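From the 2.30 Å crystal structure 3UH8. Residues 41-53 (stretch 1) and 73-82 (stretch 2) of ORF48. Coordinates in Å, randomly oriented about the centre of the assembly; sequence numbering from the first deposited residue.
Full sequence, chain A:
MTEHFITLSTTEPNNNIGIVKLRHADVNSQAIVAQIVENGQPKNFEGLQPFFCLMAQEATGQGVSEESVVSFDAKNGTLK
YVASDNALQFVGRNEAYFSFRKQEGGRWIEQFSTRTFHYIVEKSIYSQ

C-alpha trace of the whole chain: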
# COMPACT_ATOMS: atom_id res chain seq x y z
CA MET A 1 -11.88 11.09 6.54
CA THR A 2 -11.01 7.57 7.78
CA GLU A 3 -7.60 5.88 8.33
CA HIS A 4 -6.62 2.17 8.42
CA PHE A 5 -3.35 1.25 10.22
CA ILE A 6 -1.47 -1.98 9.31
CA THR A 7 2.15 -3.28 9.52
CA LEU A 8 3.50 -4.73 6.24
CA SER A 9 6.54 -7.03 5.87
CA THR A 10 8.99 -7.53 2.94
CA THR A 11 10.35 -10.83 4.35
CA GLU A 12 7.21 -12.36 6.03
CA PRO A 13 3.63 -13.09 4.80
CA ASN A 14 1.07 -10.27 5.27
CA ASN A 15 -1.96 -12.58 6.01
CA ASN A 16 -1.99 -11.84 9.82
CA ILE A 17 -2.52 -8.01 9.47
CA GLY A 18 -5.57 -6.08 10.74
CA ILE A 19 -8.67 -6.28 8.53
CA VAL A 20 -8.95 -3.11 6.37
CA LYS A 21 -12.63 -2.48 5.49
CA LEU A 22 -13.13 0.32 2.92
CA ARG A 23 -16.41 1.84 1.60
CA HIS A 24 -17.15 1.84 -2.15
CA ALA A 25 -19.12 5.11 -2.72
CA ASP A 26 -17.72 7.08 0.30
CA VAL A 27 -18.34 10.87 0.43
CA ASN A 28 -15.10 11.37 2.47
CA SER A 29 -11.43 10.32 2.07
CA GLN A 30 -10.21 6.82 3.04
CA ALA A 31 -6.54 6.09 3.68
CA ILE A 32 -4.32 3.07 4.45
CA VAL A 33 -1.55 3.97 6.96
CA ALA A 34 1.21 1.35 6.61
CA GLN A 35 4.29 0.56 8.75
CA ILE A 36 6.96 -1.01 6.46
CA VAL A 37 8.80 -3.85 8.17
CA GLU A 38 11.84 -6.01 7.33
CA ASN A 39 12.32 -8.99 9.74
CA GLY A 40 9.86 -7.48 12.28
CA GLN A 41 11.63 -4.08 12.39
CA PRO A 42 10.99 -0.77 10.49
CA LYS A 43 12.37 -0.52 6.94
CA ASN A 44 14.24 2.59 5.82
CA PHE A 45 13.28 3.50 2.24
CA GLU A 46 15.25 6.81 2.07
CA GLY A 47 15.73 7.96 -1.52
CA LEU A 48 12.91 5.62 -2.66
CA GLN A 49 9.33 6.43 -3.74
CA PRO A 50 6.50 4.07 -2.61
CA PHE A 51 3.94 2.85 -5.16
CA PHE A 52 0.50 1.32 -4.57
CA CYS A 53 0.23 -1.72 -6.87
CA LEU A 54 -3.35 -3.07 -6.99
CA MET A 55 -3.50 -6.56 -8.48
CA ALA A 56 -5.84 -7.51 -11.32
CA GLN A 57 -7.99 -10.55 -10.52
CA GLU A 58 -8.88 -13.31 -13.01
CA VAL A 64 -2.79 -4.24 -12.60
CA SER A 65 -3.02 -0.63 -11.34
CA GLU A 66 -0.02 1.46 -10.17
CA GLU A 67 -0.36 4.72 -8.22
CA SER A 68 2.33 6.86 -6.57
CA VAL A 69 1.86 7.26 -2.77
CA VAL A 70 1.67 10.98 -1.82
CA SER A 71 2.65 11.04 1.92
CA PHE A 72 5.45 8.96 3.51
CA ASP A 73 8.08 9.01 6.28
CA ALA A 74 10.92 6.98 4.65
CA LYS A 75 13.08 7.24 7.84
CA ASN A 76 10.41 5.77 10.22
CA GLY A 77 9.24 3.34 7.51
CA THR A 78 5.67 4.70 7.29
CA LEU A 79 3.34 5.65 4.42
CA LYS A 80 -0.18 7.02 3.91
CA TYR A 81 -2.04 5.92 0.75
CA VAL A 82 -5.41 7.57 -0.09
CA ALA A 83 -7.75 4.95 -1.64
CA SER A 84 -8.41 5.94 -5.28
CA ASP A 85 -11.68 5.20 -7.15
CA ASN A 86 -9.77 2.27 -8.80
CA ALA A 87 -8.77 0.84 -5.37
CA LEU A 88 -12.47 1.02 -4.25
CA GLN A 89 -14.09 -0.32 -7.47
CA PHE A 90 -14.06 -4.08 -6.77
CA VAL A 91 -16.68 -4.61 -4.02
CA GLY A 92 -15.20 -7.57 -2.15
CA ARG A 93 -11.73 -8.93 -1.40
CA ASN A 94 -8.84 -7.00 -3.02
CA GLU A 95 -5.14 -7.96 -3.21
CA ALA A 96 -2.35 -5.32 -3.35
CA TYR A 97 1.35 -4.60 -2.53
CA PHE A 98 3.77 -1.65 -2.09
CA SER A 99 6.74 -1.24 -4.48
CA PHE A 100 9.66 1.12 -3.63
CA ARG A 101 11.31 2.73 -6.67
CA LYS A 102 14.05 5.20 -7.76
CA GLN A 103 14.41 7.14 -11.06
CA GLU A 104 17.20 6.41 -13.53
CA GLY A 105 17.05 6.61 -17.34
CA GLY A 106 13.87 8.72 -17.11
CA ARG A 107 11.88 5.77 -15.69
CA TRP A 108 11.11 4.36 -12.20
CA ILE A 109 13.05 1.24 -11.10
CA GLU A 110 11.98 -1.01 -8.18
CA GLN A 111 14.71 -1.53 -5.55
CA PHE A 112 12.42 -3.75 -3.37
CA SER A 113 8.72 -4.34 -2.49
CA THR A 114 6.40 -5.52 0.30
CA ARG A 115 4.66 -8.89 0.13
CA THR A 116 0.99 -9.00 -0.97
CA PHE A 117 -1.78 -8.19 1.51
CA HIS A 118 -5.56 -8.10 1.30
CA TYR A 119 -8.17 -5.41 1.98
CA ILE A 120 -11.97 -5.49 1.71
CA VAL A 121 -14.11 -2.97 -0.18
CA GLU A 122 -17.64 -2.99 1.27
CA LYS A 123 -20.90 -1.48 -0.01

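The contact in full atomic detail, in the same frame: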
# COMPACT_ATOMS: atom_id res chain seq x y z
N GLN A 41 11.11 -5.39 12.02
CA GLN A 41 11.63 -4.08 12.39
C GLN A 41 11.44 -3.06 11.26
O GLN A 41 11.47 -3.47 10.10
CB GLN A 41 13.10 -4.17 12.79
N PRO A 42 11.22 -1.75 11.57
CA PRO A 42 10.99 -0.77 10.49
C PRO A 42 12.02 -0.76 9.37
O PRO A 42 13.21 -0.96 9.61
CB PRO A 42 10.95 0.57 11.24
CG PRO A 42 10.50 0.21 12.60
CD PRO A 42 11.14 -1.11 12.90
N LYS A 43 11.53 -0.55 8.13
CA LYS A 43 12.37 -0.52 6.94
C LYS A 43 12.57 0.89 6.42
O LYS A 43 11.60 1.59 6.09
CB LYS A 43 11.80 -1.44 5.84
CG LYS A 43 12.46 -1.24 4.47
CD LYS A 43 13.40 -2.36 4.11
CE LYS A 43 14.50 -1.92 3.18
NZ LYS A 43 15.19 -3.07 2.54
N ASN A 44 13.83 1.31 6.36
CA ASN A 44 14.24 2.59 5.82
C ASN A 44 14.12 2.53 4.30
O ASN A 44 14.67 1.60 3.68
CB ASN A 44 15.70 2.88 6.21
CG ASN A 44 15.88 3.91 7.29
OD1 ASN A 44 15.50 3.71 8.45
ND2 ASN A 44 16.58 4.98 6.97
N PHE A 45 13.39 3.46 3.69
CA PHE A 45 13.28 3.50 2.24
C PHE A 45 13.64 4.90 1.73
O PHE A 45 13.05 5.42 0.79
CB PHE A 45 11.94 2.93 1.71
CG PHE A 45 10.67 3.48 2.30
CD1 PHE A 45 10.03 4.58 1.73
CD2 PHE A 45 10.07 2.87 3.39
CE1 PHE A 45 8.83 5.06 2.26
CE2 PHE A 45 8.88 3.36 3.93
CZ PHE A 45 8.26 4.45 3.36
N GLU A 46 14.69 5.49 2.37
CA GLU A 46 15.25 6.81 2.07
C GLU A 46 15.78 6.81 0.65
O GLU A 46 16.52 5.90 0.25
CB GLU A 46 16.38 7.17 3.05
CG GLU A 46 15.99 7.04 4.51
CD GLU A 46 16.87 7.72 5.54
OE1 GLU A 46 17.96 8.22 5.18
OE2 GLU A 46 16.48 7.71 6.73
N GLY A 47 15.36 7.81 -0.12
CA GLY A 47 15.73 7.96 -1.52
C GLY A 47 14.86 7.13 -2.45
O GLY A 47 15.11 7.10 -3.66
N LEU A 48 13.84 6.44 -1.90
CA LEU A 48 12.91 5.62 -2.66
C LEU A 48 11.48 6.14 -2.54
O LEU A 48 11.08 6.64 -1.48
CB LEU A 48 12.98 4.13 -2.27
CG LEU A 48 14.31 3.39 -2.46
CD1 LEU A 48 14.25 2.00 -1.89
CD2 LEU A 48 14.70 3.31 -3.93
N GLN A 49 10.72 6.00 -3.63
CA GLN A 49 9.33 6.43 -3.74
C GLN A 49 8.38 5.23 -3.65
O GLN A 49 8.51 4.30 -4.46
CB GLN A 49 9.14 7.21 -5.06
CG GLN A 49 7.70 7.53 -5.46
CD GLN A 49 7.02 8.52 -4.56
OE1 GLN A 49 7.63 9.49 -4.08
NE2 GLN A 49 5.74 8.31 -4.32
N PRO A 50 7.43 5.21 -2.69
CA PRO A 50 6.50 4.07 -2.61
C PRO A 50 5.39 4.14 -3.65
O PRO A 50 4.90 5.22 -3.98
CB PRO A 50 5.95 4.14 -1.18
CG PRO A 50 6.21 5.53 -0.72
CD PRO A 50 7.14 6.22 -1.65
N PHE A 51 4.99 2.97 -4.16
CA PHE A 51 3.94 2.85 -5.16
C PHE A 51 2.89 1.83 -4.74
O PHE A 51 3.24 0.74 -4.28
CB PHE A 51 4.53 2.45 -6.53
CG PHE A 51 5.13 3.60 -7.30
CD1 PHE A 51 4.37 4.30 -8.24
CD2 PHE A 51 6.44 3.99 -7.10
CE1 PHE A 51 4.92 5.36 -8.95
CE2 PHE A 51 7.00 5.05 -7.83
CZ PHE A 51 6.22 5.73 -8.74
N PHE A 52 1.61 2.20 -4.88
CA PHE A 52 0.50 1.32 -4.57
C PHE A 52 0.21 0.49 -5.82
O PHE A 52 -0.21 1.05 -6.84
CB PHE A 52 -0.74 2.11 -4.11
CG PHE A 52 -2.00 1.29 -3.95
CD1 PHE A 52 -2.20 0.52 -2.81
CD2 PHE A 52 -2.97 1.26 -4.95
CE1 PHE A 52 -3.36 -0.24 -2.66
CE2 PHE A 52 -4.13 0.50 -4.79
CZ PHE A 52 -4.32 -0.25 -3.66
N CYS A 53 0.46 -0.82 -5.75
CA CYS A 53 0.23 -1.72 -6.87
C CYS A 53 -0.96 -2.63 -6.58
O CYS A 53 -0.83 -3.59 -5.82
CB CYS A 53 1.49 -2.52 -7.21
SG CYS A 53 2.94 -1.49 -7.59
N ASP A 73 6.95 8.74 5.40
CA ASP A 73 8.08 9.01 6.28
C ASP A 73 9.03 7.83 6.06
O ASP A 73 8.90 6.79 6.71
CB ASP A 73 7.62 9.13 7.75
CG ASP A 73 8.68 9.45 8.79
OD1 ASP A 73 9.87 9.57 8.42
OD2 ASP A 73 8.32 9.60 9.98
N ALA A 74 9.93 7.98 5.07
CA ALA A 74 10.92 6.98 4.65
C ALA A 74 11.84 6.53 5.79
O ALA A 74 12.18 5.35 5.87
CB ALA A 74 11.73 7.49 3.47
N LYS A 75 12.22 7.47 6.68
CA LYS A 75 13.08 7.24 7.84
C LYS A 75 12.44 6.31 8.87
O LYS A 75 13.08 5.36 9.32
CB LYS A 75 13.49 8.57 8.48
N ASN A 76 11.16 6.58 9.25
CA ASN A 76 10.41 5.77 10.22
C ASN A 76 9.70 4.56 9.60
O ASN A 76 9.07 3.77 10.31
CB ASN A 76 9.44 6.65 11.01
CG ASN A 76 10.11 7.53 12.04
OD1 ASN A 76 10.60 7.06 13.07
ND2 ASN A 76 10.13 8.82 11.81
N GLY A 77 9.83 4.43 8.28
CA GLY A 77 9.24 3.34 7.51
C GLY A 77 7.73 3.36 7.43
O GLY A 77 7.11 2.30 7.41
N THR A 78 7.13 4.56 7.38
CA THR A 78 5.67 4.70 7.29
C THR A 78 5.21 5.38 6.01
O THR A 78 5.95 6.17 5.42
CB THR A 78 5.08 5.40 8.53
OG1 THR A 78 5.56 6.74 8.61
CG2 THR A 78 5.33 4.65 9.81
N LEU A 79 3.98 5.06 5.60
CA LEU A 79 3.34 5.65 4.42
C LEU A 79 1.84 5.81 4.61
O LEU A 79 1.23 5.05 5.38
CB LEU A 79 3.68 4.87 3.12
CG LEU A 79 3.20 3.41 2.98
CD1 LEU A 79 1.79 3.34 2.44
CD2 LEU A 79 4.11 2.65 2.04
N LYS A 80 1.25 6.76 3.89
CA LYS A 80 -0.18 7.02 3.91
C LYS A 80 -0.68 7.03 2.47
O LYS A 80 -0.31 7.92 1.70
CB LYS A 80 -0.49 8.34 4.64
CG LYS A 80 -1.98 8.65 4.76
CD LYS A 80 -2.21 9.99 5.44
CE LYS A 80 -3.67 10.35 5.46
NZ LYS A 80 -3.91 11.59 6.24
N TYR A 81 -1.47 6.02 2.09
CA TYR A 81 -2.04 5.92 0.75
C TYR A 81 -3.54 6.22 0.79
O TYR A 81 -4.27 5.55 1.51
CB TYR A 81 -1.76 4.54 0.09
CG TYR A 81 -2.65 4.26 -1.10
CD1 TYR A 81 -2.46 4.91 -2.31
CD2 TYR A 81 -3.74 3.39 -0.99
CE1 TYR A 81 -3.31 4.69 -3.40
CE2 TYR A 81 -4.60 3.17 -2.07
CZ TYR A 81 -4.39 3.83 -3.26
OH TYR A 81 -5.23 3.61 -4.32
N VAL A 82 -3.99 7.21 0.00
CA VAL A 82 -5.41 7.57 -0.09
C VAL A 82 -6.05 6.69 -1.15
O VAL A 82 -5.63 6.72 -2.31
CB VAL A 82 -5.62 9.09 -0.36
CG1 VAL A 82 -7.10 9.43 -0.52
CG2 VAL A 82 -5.00 9.94 0.76

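The most unusual feature of this contact is that two stretches rich in strand are joined by a single backbone hydrogen bond, with aromatic rings prominent at both ends of the contact. That bond runs from Phe-45 N to Ala-74 O, 3.1 Å long and nearly straight at 164°. The same carbonyl also receives a CA-H...O contact, with Asn-44 CA 3.4 Å from Ala-74 O, so one oxygen gathers two successive residues of the first stretch. It accepts, in addition, a weak bond from Gly-77 N within its own turn, at 3.5 Å from Ala-74 O.

Phe-45 is the anchor of this end. Its CA-to-CB bond points sideways, but with chi1 at 52° (p) the ring reaches the loop that leads from Asp-73 to Thr-78. Ala-74 lies over one face, its CA 3.8 Å from the ring centroid and only 15° off the normal, a CH-pi contact; its methyl adds an apolar touch, Ala-74 CB to Phe-45 CD1 at 3.8 Å. Alanine suits the place in that its CA lies over the ring face while its small methyl makes a further apolar contact. At the ring edge, near its plane, Thr-78 O lies 3.5 Å from Phe-45 CZ, where the slightly positive ring hydrogens suit a carbonyl oxygen.

Gly-77 is fitted to its place twice over. Its phi of 68° favours glycine, and its CA sits 3.3 Å from Lys-43 O and 3.6 Å from Phe-45 CE2. A CB here would point toward the first stretch and fall 2.8 Å from Lys-43 O, a clash. The loop it closes is held by paired backbone bonds, Asp-73 N to Thr-78 O at 2.8 Å and Thr-78 N to Asp-73 O at 2.9 Å, and by Asn-76 ND2 donating to Asp-73 OD2 at 2.7 Å. On the other side of the contact, Phe-45 begins a type II turn closed by Leu-48 N to Phe-45 O, 3.0 Å; Gly-47, with phi 83°, supplies the positive phi that such a turn commonly places on glycine.

The more exposed margin is looser. Pro-42 CB approaches Asn-76 O at 3.8 Å, and Glu-46 reaches across so that OE2 lies 3.6 Å from Lys-75 CB. The rest of the Lys-75 side chain is not modelled.

Farther along, the strands face each other through side chains. Pro-50 and Leu-79 both point toward the partner stretch and meet at 4.0 Å, Pro-50 CB to Leu-79 CD2, a plain apolar contact suited to this buried position. Beyond them Phe-52 and Tyr-81, both buried and both with chi1 in the t well, form an offset stack, centroids 3.9 Å apart and planes at 10°. Phe-52 CB also lies over the tyrosine face, 3.9 Å from its centroid. Two flat rings, nearly parallel, can stack in the space between strands where Phe-52 CA and Tyr-81 CA are 7.5 Å apart, and the Tyr-81 hydroxyl is hydrogen-bonded to a residue just outside the stretches.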